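Local coordinates for protein sensor histidine kinase (Pseudomonas syringae pv. tomato, PDB 3CIT) that is probably a two-component sensor kinase of the phosphorelay type, represented here by its GAF domain, a module that in such proteins commonly senses signals or mediates dimerization, at residues Q22-L27 with K34-R39; H48-E53 with S73-T78; G110-L115 with H144-R149. All coordinates share one frame; numbering follows the deposited sequence.

Contact 1 (Q22-L27 with K34-R39); sequences QELIQL and KCVLQR. With SO4 (sulfate ion), chain C.
E23 and R39 meet through first torsions that set each CG opposite the carbonyl carbon (chi1 -68° and -71°); beyond CG both chains run extended, and they cross at about a right angle. R39 grips E23 end-on, with NH1 and NH2 both bonded to one oxygen by bent bonds: OE1 of E23, tilted from the guanidinium plane, lies 2.9 Å from NH1 and 2.9 Å from NH2 of R39. The two donors reach OE1 from the same face of the carboxylate, NH2 on the syn side and NH1 from well above the plane, since the two flat groups are turned 65° apart. SG of C35 lies above one guanidinium face, offset toward its rim. Deeper between helices 3-26 and 29-43, CD2 of L24 meets CG2 of V36 at 3.7 Å; nearer the rim, where the first helix has ended, CD1 of L27 rests 4.0 Å from CB of C35. T20 accepts a further bond from NH1 of R39, and L137 and L141 of helix 128-156 back V36. This helical hairpin thus pairs an apolar inner side with a polar rim, where E23 and T20 hold the guanidinium's orientation; a sulfate, probably from the crystallisation liquor, bonds NE and NH2 and joins the carboxylate in balancing its charge.

Contact 2 (H48-E53 with S73-T78); sequences HGLLLE and STLETT
L52 meets T77 with both of its methyls: CD1 lies 3.9 Å from CA of T77, and CD2 lies 4.0 Å from the threonine methyl CG2. The leucine therefore straddles the backbone and side chain of T77, the two side chains crossing at about a right angle. T77 presents its methyl because CG2 stands opposite its carbonyl carbon, whereas OG1 takes the place between backbone N and carbonyl (chi1 60°). Two residues earlier on each segment, L50 and L75 slide past one another in opposite directions, CD2 of L50 lying 4.1 Å from CD1 of L75. Here L50 adopts the crowded position, its CG lodged between backbone N and carbonyl carbon (chi1 56°), while L75 takes a more relaxed first torsion.

Strand 48-53 is fixed by backbone hydrogen bonds on both flanks, L50 pairing with V116, whose side chain also touches L50 and L75, and L51 with T63 and A64. At the start of the 73-78 loop, the hydroxyls of S73 and T74 bond to the carbonyls of E70 and R71 in the short helix 69-72. Towards its other end, the carbonyls of E76 and T78 bind a glycerol, the latter weakly, and the molecule comes close to L52.

No hydrogen bond crosses between strand and loop, so their union rests on apolar contact; the glycerol, though probably from the crystallisation liquor, may mark a site on the face of the sheet away from the long helices, where GAF relatives commonly bind ligands.

Contact 3 (G110-L115 with H144-R149); sequences GSFGTL and HLENNR
F112 packs against consecutive residues of the last helix, L145 and E146, and the tighter half of this contact lies at E146. There CE2 of the ring comes within 4.1 Å of CB of E146, with CZ almost as near at 4.2 Å. L145 is slightly more distant, its CB 4.3 Å from CE1. Both methylene groups approach the ring obliquely, and its far end spans the two neighbouring positions of the helix. The phenylalanine reaches across because its CG sits between the backbone N and the carbonyl carbon (chi1 65°), which turns the ring from the strand towards the helix.

The glutamate offers only its aliphatic root to the ring. Its CG lies opposite its own backbone N (chi1 179°), and from there the extended chain carries the carboxylate to polar partners: OE1 accepts from the backbone N of A107 and OE2 from that of D108. In this way a buried acidic group is satisfied by the turn preceding strand 111-119, and the ring and carboxylate planes end 31° apart. OE1 also bonds to N147 of a second subunit, where the two copies of N147 are hydrogen-bonded to each other.

The looser side is that of R149. This exposed residue points its first side-chain bond towards the strand, but its NE stays 5.8 Å from CG of F112, with a long, weak ion pair to D108.

Around this joint, L104 of strand 98-105 supports both F112 and L145, while M32 and R33 of helix 29-43 border L145. Backbone pairing of F112 with W54 and with L104 ties the strand to both sides, placing the contact where helix 128-156 meets the GAF sheet and the second subunit.

Overall arrangement
The three contacts sample successive layers of one GAF domain. Contact 1 joins two helices and is partly buried; contacts 2 and 3 are buried, and each uses a strand of the same antiparallel sheet. Strands 48-53 and 111-119 are neighbours, linked by a probable hydrogen bond from T114 N to L52 O. L37 connects the layers, packing on the backbone of G49 and L50 and on L115 of contact 3, while L24 and I25 touch H144. Contacts 1 and 3 thus belong to the helical side, contact 2 to the loop-covered side. Polar chemistry differs accordingly: a salt bridge at the rim of contact 1, no polar bond across contact 2, and in contact 3 a carboxylate bonded to backbone N-H groups and the second subunit.

Contact 1 (Q22-L27 with K34-R39)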
loop_
_atom_site.group_PDB
_atom_site.type_symbol
_atom_site.label_atom_id
_atom_site.label_comp_id
_atom_site.label_asym_id
_atom_site.label_seq_id
_atom_site.Cartn_x
_atom_site.Cartn_y
_atom_site.Cartn_z
ATOM N N GLN A 22 5.135 -14.846 15.254
ATOM C CA GLN A 22 5.048 -15.506 16.567
ATOM C C GLN A 22 6.412 -15.458 17.238
ATOM O O GLN A 22 6.527 -15.202 18.447
ATOM C CB GLN A 22 4.564 -16.992 16.452
ATOM C CG GLN A 22 3.011 -17.201 16.474
ATOM C CD GLN A 22 2.509 -18.575 15.917
ATOM O OE1 GLN A 22 3.304 -19.473 15.578
ATOM N NE2 GLN A 22 1.169 -18.728 15.827
ATOM N N GLU A 23 7.449 -15.715 16.457
ATOM C CA GLU A 23 8.799 -15.789 16.991
ATOM C C GLU A 23 9.388 -14.463 17.396
ATOM O O GLU A 23 10.157 -14.416 18.347
ATOM C CB GLU A 23 9.700 -16.446 15.979
ATOM C CG GLU A 23 9.319 -17.869 15.832
ATOM C CD GLU A 23 10.214 -18.589 14.897
ATOM O OE1 GLU A 23 9.715 -18.980 13.813
ATOM O OE2 GLU A 23 11.399 -18.765 15.273
ATOM N N LEU A 24 9.045 -13.395 16.673
ATOM C CA LEU A 24 9.503 -12.057 17.037
ATOM C C LEU A 24 9.170 -11.707 18.476
ATOM O O LEU A 24 9.941 -11.014 19.117
ATOM C CB LEU A 24 8.906 -10.990 16.123
ATOM C CG LEU A 24 9.446 -11.015 14.707
ATOM C CD1 LEU A 24 8.808 -9.884 13.885
ATOM C CD2 LEU A 24 10.969 -10.908 14.747
ATOM N N ILE A 25 8.033 -12.197 18.964
ATOM C CA ILE A 25 7.573 -11.918 20.319
ATOM C C ILE A 25 8.610 -12.489 21.303
ATOM O O ILE A 25 8.969 -11.852 22.288
ATOM C CB ILE A 25 6.202 -12.563 20.603
ATOM C CG1 ILE A 25 5.154 -12.198 19.538
ATOM C CG2 ILE A 25 5.701 -12.172 22.009
ATOM C CD1 ILE A 25 4.696 -10.771 19.546
ATOM N N GLN A 26 9.115 -13.676 20.983
ATOM C CA GLN A 26 10.056 -14.420 21.838
ATOM C C GLN A 26 11.510 -13.914 21.899
ATOM O O GLN A 26 12.227 -14.212 22.868
ATOM C CB GLN A 26 10.090 -15.880 21.358
ATOM C CG GLN A 26 8.738 -16.587 21.358
ATOM C CD GLN A 26 8.083 -16.575 22.729
ATOM O OE1 GLN A 26 8.748 -16.761 23.754
ATOM N NE2 GLN A 26 6.767 -16.372 22.755
ATOM N N LEU A 27 11.951 -13.181 20.881
ATOM C CA LEU A 27 13.374 -12.905 20.667
ATOM C C LEU A 27 13.834 -11.506 21.091
ATOM O O LEU A 27 13.072 -10.538 20.987
ATOM C CB LEU A 27 13.721 -13.051 19.180
ATOM C CG LEU A 27 13.574 -14.394 18.467
ATOM C CD1 LEU A 27 13.665 -14.204 16.930
ATOM C CD2 LEU A 27 14.624 -15.363 18.963
ATOM N N LYS A 34 18.186 -10.355 12.738
ATOM C CA LYS A 34 18.784 -11.450 11.961
ATOM C C LYS A 34 17.750 -12.434 11.456
ATOM O O LYS A 34 17.867 -12.918 10.352
ATOM C CB LYS A 34 19.788 -12.226 12.792
ATOM C CG LYS A 34 21.080 -11.525 12.996
ATOM C CD LYS A 34 21.948 -12.341 13.955
ATOM C CE LYS A 34 23.287 -11.691 14.187
ATOM N NZ LYS A 34 23.902 -12.208 15.434
ATOM N N CYS A 35 16.742 -12.727 12.261
ATOM C CA CYS A 35 15.719 -13.705 11.879
ATOM C C CYS A 35 14.924 -13.207 10.679
ATOM O O CYS A 35 14.747 -13.926 9.697
ATOM C CB CYS A 35 14.787 -13.963 13.063
ATOM S SG CYS A 35 13.350 -15.019 12.734
ATOM N N VAL A 36 14.444 -11.974 10.768
ATOM C CA VAL A 36 13.644 -11.414 9.698
ATOM C C VAL A 36 14.482 -11.253 8.449
ATOM O O VAL A 36 14.037 -11.598 7.358
ATOM C CB VAL A 36 12.961 -10.086 10.111
ATOM C CG1 VAL A 36 12.344 -9.380 8.928
ATOM C CG2 VAL A 36 11.918 -10.343 11.185
ATOM N N LEU A 37 15.705 -10.743 8.573
ATOM C CA LEU A 37 16.506 -10.571 7.365
ATOM C C LEU A 37 16.796 -11.912 6.670
ATOM O O LEU A 37 16.581 -12.049 5.450
ATOM C CB LEU A 37 17.798 -9.823 7.698
ATOM C CG LEU A 37 18.703 -9.496 6.550
ATOM C CD1 LEU A 37 18.034 -8.610 5.521
ATOM C CD2 LEU A 37 19.959 -8.848 7.171
ATOM N N GLN A 38 17.232 -12.906 7.432
ATOM C CA GLN A 38 17.546 -14.211 6.878
ATOM C C GLN A 38 16.335 -14.847 6.212
ATOM O O GLN A 38 16.418 -15.373 5.076
ATOM C CB GLN A 38 18.091 -15.147 7.968
ATOM C CG GLN A 38 19.483 -14.722 8.426
ATOM C CD GLN A 38 20.076 -15.633 9.489
ATOM O OE1 GLN A 38 19.367 -16.427 10.126
ATOM N NE2 GLN A 38 21.367 -15.490 9.714
ATOM N N ARG A 39 15.203 -14.814 6.904
ATOM C CA ARG A 39 13.981 -15.418 6.344
ATOM C C ARG A 39 13.466 -14.693 5.106
ATOM O O ARG A 39 12.987 -15.338 4.166
ATOM C CB ARG A 39 12.894 -15.485 7.409
ATOM C CG ARG A 39 13.238 -16.527 8.441
ATOM C CD ARG A 39 12.102 -16.854 9.319
ATOM N NE ARG A 39 12.484 -17.813 10.332
ATOM C CZ ARG A 39 11.634 -18.329 11.199
ATOM N NH1 ARG A 39 10.347 -17.990 11.159
ATOM N NH2 ARG A 39 12.065 -19.213 12.078
HETATM S S SO4 C . 15.318 -20.575 10.500
HETATM O O1 SO4 C . 14.874 -20.531 11.890
HETATM O O2 SO4 C . 14.613 -19.587 9.694
HETATM O O3 SO4 C . 16.749 -20.293 10.445
HETATM O O4 SO4 C . 15.060 -21.910 9.963
#

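Contact 2 (H48-E53 with S73-T78)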
loop_
_atom_site.group_PDB
_atom_site.type_symbol
_atom_site.label_atom_id
_atom_site.label_comp_id
_atom_site.label_asym_id
_atom_site.label_seq_id
_atom_site.Cartn_x
_atom_site.Cartn_y
_atom_site.Cartn_z
ATOM N N HIS A 48 21.646 -11.459 -0.743
ATOM C CA HIS A 48 22.209 -10.436 0.149
ATOM C C HIS A 48 21.094 -9.638 0.794
ATOM O O HIS A 48 19.992 -9.533 0.249
ATOM C CB HIS A 48 23.105 -9.450 -0.617
ATOM C CG HIS A 48 24.400 -10.029 -1.089
ATOM N ND1 HIS A 48 24.494 -10.834 -2.200
ATOM C CD2 HIS A 48 25.662 -9.899 -0.610
ATOM C CE1 HIS A 48 25.755 -11.208 -2.363
ATOM N NE2 HIS A 48 26.480 -10.671 -1.399
ATOM N N GLY A 49 21.400 -9.037 1.936
ATOM C CA GLY A 49 20.467 -8.132 2.549
ATOM C C GLY A 49 21.075 -7.396 3.697
ATOM O O GLY A 49 22.111 -7.792 4.262
ATOM N N LEU A 50 20.465 -6.281 4.026
ATOM C CA LEU A 50 20.798 -5.618 5.256
ATOM C C LEU A 50 19.564 -4.929 5.840
ATOM O O LEU A 50 18.526 -4.789 5.183
ATOM C CB LEU A 50 21.997 -4.679 5.040
ATOM C CG LEU A 50 21.937 -3.602 3.989
ATOM C CD1 LEU A 50 21.027 -2.506 4.448
ATOM C CD2 LEU A 50 23.345 -3.041 3.682
ATOM N N LEU A 51 19.700 -4.533 7.093
ATOM C CA LEU A 51 18.721 -3.711 7.768
ATOM C C LEU A 51 19.373 -2.381 8.157
ATOM O O LEU A 51 20.463 -2.348 8.743
ATOM C CB LEU A 51 18.199 -4.438 9.000
ATOM C CG LEU A 51 17.116 -3.721 9.782
ATOM C CD1 LEU A 51 15.796 -3.531 8.917
ATOM C CD2 LEU A 51 16.823 -4.508 11.058
ATOM N N LEU A 52 18.704 -1.289 7.797
ATOM C CA LEU A 52 19.167 0.056 8.092
ATOM C C LEU A 52 18.201 0.659 9.083
ATOM O O LEU A 52 16.997 0.517 8.919
ATOM C CB LEU A 52 19.138 0.907 6.835
ATOM C CG LEU A 52 20.056 0.501 5.704
ATOM C CD1 LEU A 52 19.920 1.515 4.552
ATOM C CD2 LEU A 52 21.522 0.387 6.207
ATOM N N GLU A 53 18.715 1.344 10.092
ATOM C CA GLU A 53 17.881 2.063 11.039
ATOM C C GLU A 53 18.478 3.438 11.335
ATOM O O GLU A 53 19.697 3.616 11.315
ATOM C CB GLU A 53 17.713 1.275 12.325
ATOM C CG GLU A 53 16.858 0.020 12.155
ATOM C CD GLU A 53 16.947 -0.876 13.366
ATOM O OE1 GLU A 53 16.581 -0.409 14.453
ATOM O OE2 GLU A 53 17.373 -2.039 13.213
ATOM N N SER A 73 28.602 -3.490 1.020
ATOM C CA SER A 73 29.215 -2.150 1.186
ATOM C C SER A 73 28.928 -1.223 0.009
ATOM O O SER A 73 29.027 0.007 0.134
ATOM C CB SER A 73 30.713 -2.243 1.427
ATOM O OG SER A 73 31.416 -2.555 0.261
ATOM N N THR A 74 28.626 -1.810 -1.144
ATOM C CA THR A 74 28.390 -1.053 -2.373
ATOM C C THR A 74 27.038 -0.365 -2.397
ATOM O O THR A 74 26.811 0.509 -3.212
ATOM C CB THR A 74 28.506 -1.944 -3.633
ATOM O OG1 THR A 74 27.440 -2.906 -3.678
ATOM C CG2 THR A 74 29.908 -2.624 -3.671
ATOM N N LEU A 75 26.138 -0.763 -1.525
ATOM C CA LEU A 75 24.827 -0.129 -1.435
ATOM C C LEU A 75 24.892 1.204 -0.691
ATOM O O LEU A 75 25.549 1.339 0.352
ATOM C CB LEU A 75 23.863 -1.039 -0.718
ATOM C CG LEU A 75 23.570 -2.391 -1.347
ATOM C CD1 LEU A 75 22.691 -3.167 -0.392
ATOM C CD2 LEU A 75 22.915 -2.224 -2.716
ATOM N N GLU A 76 24.194 2.186 -1.254
ATOM C CA GLU A 76 23.948 3.449 -0.569
ATOM C C GLU A 76 23.164 3.193 0.700
ATOM O O GLU A 76 22.360 2.272 0.769
ATOM C CB GLU A 76 23.159 4.388 -1.477
ATOM C CG GLU A 76 24.024 4.956 -2.600
ATOM C CD GLU A 76 25.083 5.920 -2.076
ATOM O OE1 GLU A 76 24.682 6.996 -1.545
ATOM O OE2 GLU A 76 26.305 5.608 -2.194
ATOM N N THR A 77 23.423 3.984 1.729
ATOM C CA THR A 77 22.731 3.801 2.986
ATOM C C THR A 77 22.167 5.151 3.421
ATOM O O THR A 77 22.643 5.755 4.376
ATOM C CB THR A 77 23.673 3.209 4.043
ATOM O OG1 THR A 77 24.786 4.082 4.248
ATOM C CG2 THR A 77 24.183 1.834 3.596
ATOM N N THR A 78 21.168 5.640 2.701
ATOM C CA THR A 78 20.587 6.952 3.019
ATOM C C THR A 78 19.303 6.769 3.795
ATOM O O THR A 78 18.523 5.853 3.494
ATOM C CB THR A 78 20.286 7.768 1.751
ATOM O OG1 THR A 78 21.383 7.637 0.842
ATOM C CG2 THR A 78 20.116 9.247 2.101
#

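Contact 3 (G110-L115 with H144-R149)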
loop_
_atom_site.group_PDB
_atom_site.type_symbol
_atom_site.label_atom_id
_atom_site.label_comp_id
_atom_site.label_asym_id
_atom_site.label_seq_id
_atom_site.Cartn_x
_atom_site.Cartn_y
_atom_site.Cartn_z
ATOM N N GLY A 110 7.030 8.915 10.611
ATOM C CA GLY A 110 8.128 8.646 9.720
ATOM C C GLY A 110 8.582 7.197 9.729
ATOM O O GLY A 110 8.434 6.486 10.745
ATOM N N SER A 111 9.160 6.768 8.616
ATOM C CA SER A 111 9.871 5.483 8.587
ATOM C C SER A 111 11.194 5.683 9.319
ATOM O O SER A 111 11.873 6.692 9.073
ATOM C CB SER A 111 10.117 5.059 7.145
ATOM O OG SER A 111 10.949 3.901 7.079
ATOM N N PHE A 112 11.576 4.733 10.166
ATOM C CA PHE A 112 12.852 4.757 10.890
ATOM C C PHE A 112 13.871 3.723 10.411
ATOM O O PHE A 112 14.906 3.515 11.037
ATOM C CB PHE A 112 12.606 4.585 12.386
ATOM C CG PHE A 112 12.036 3.237 12.787
ATOM C CD1 PHE A 112 12.857 2.154 13.019
ATOM C CD2 PHE A 112 10.680 3.084 12.991
ATOM C CE1 PHE A 112 12.321 0.922 13.452
ATOM C CE2 PHE A 112 10.141 1.867 13.419
ATOM C CZ PHE A 112 10.956 0.785 13.610
ATOM N N GLY A 113 13.587 3.051 9.313
ATOM C CA GLY A 113 14.534 2.097 8.774
ATOM C C GLY A 113 14.008 1.475 7.513
ATOM O O GLY A 113 12.894 1.793 7.086
ATOM N N THR A 114 14.840 0.635 6.905
ATOM C CA THR A 114 14.513 -0.079 5.682
ATOM C C THR A 114 15.139 -1.438 5.721
ATOM O O THR A 114 16.329 -1.561 6.031
ATOM C CB THR A 114 15.092 0.557 4.388
ATOM O OG1 THR A 114 15.120 1.970 4.524
ATOM C CG2 THR A 114 14.222 0.136 3.253
ATOM N N LEU A 115 14.340 -2.452 5.410
ATOM C CA LEU A 115 14.863 -3.765 5.111
ATOM C C LEU A 115 15.274 -3.744 3.638
ATOM O O LEU A 115 14.464 -3.371 2.768
ATOM C CB LEU A 115 13.778 -4.813 5.438
ATOM C CG LEU A 115 14.085 -6.296 5.357
ATOM C CD1 LEU A 115 15.217 -6.632 6.320
ATOM C CD2 LEU A 115 12.776 -7.145 5.657
ATOM N N HIS A 144 7.866 -4.089 16.781
ATOM C CA HIS A 144 8.599 -4.703 17.878
ATOM C C HIS A 144 9.910 -3.974 18.190
ATOM O O HIS A 144 10.253 -3.788 19.354
ATOM C CB HIS A 144 8.839 -6.190 17.562
ATOM C CG HIS A 144 7.579 -7.000 17.574
ATOM N ND1 HIS A 144 6.758 -7.074 18.684
ATOM C CD2 HIS A 144 6.981 -7.744 16.616
ATOM C CE1 HIS A 144 5.701 -7.812 18.398
ATOM N NE2 HIS A 144 5.816 -8.239 17.153
ATOM N N LEU A 145 10.627 -3.551 17.157
ATOM C CA LEU A 145 11.851 -2.765 17.339
ATOM C C LEU A 145 11.531 -1.409 17.969
ATOM O O LEU A 145 12.250 -0.927 18.846
ATOM C CB LEU A 145 12.587 -2.566 16.019
ATOM C CG LEU A 145 13.304 -3.785 15.418
ATOM C CD1 LEU A 145 13.912 -3.419 14.069
ATOM C CD2 LEU A 145 14.385 -4.319 16.407
ATOM N N GLU A 146 10.441 -0.801 17.524
ATOM C CA GLU A 146 10.010 0.480 18.071
ATOM C C GLU A 146 9.598 0.353 19.526
ATOM O O GLU A 146 9.997 1.163 20.361
ATOM C CB GLU A 146 8.873 1.053 17.240
ATOM C CG GLU A 146 8.367 2.362 17.774
ATOM C CD GLU A 146 7.249 2.893 16.972
ATOM O OE1 GLU A 146 6.157 2.282 17.019
ATOM O OE2 GLU A 146 7.477 3.884 16.251
ATOM N N ASN A 147 8.836 -0.690 19.841
ATOM C CA ASN A 147 8.501 -0.976 21.229
ATOM C C ASN A 147 9.754 -1.013 22.108
ATOM O O ASN A 147 9.838 -0.285 23.101
ATOM C CB ASN A 147 7.705 -2.287 21.330
ATOM C CG ASN A 147 7.137 -2.511 22.716
ATOM O OD1 ASN A 147 7.688 -3.295 23.479
ATOM N ND2 ASN A 147 6.058 -1.804 23.058
ATOM N N ASN A 148 10.731 -1.831 21.726
ATOM C CA ASN A 148 12.008 -1.929 22.461
ATOM C C ASN A 148 12.718 -0.596 22.644
ATOM O O ASN A 148 13.166 -0.256 23.766
ATOM C CB ASN A 148 12.946 -2.902 21.748
ATOM C CG ASN A 148 14.333 -2.945 22.371
ATOM O OD1 ASN A 148 15.293 -2.360 21.841
ATOM N ND2 ASN A 148 14.449 -3.628 23.511
ATOM N N ARG A 149 12.860 0.147 21.550
ATOM C CA ARG A 149 13.455 1.482 21.587
ATOM C C ARG A 149 12.751 2.386 22.596
ATOM O O ARG A 149 13.407 3.030 23.430
ATOM C CB ARG A 149 13.412 2.146 20.211
ATOM C CG ARG A 149 14.023 3.544 20.202
ATOM C CD ARG A 149 14.024 4.155 18.828
ATOM N NE ARG A 149 12.681 4.541 18.378
ATOM C CZ ARG A 149 12.036 5.635 18.786
ATOM N NH1 ARG A 149 12.588 6.472 19.667
ATOM N NH2 ARG A 149 10.829 5.902 18.301
#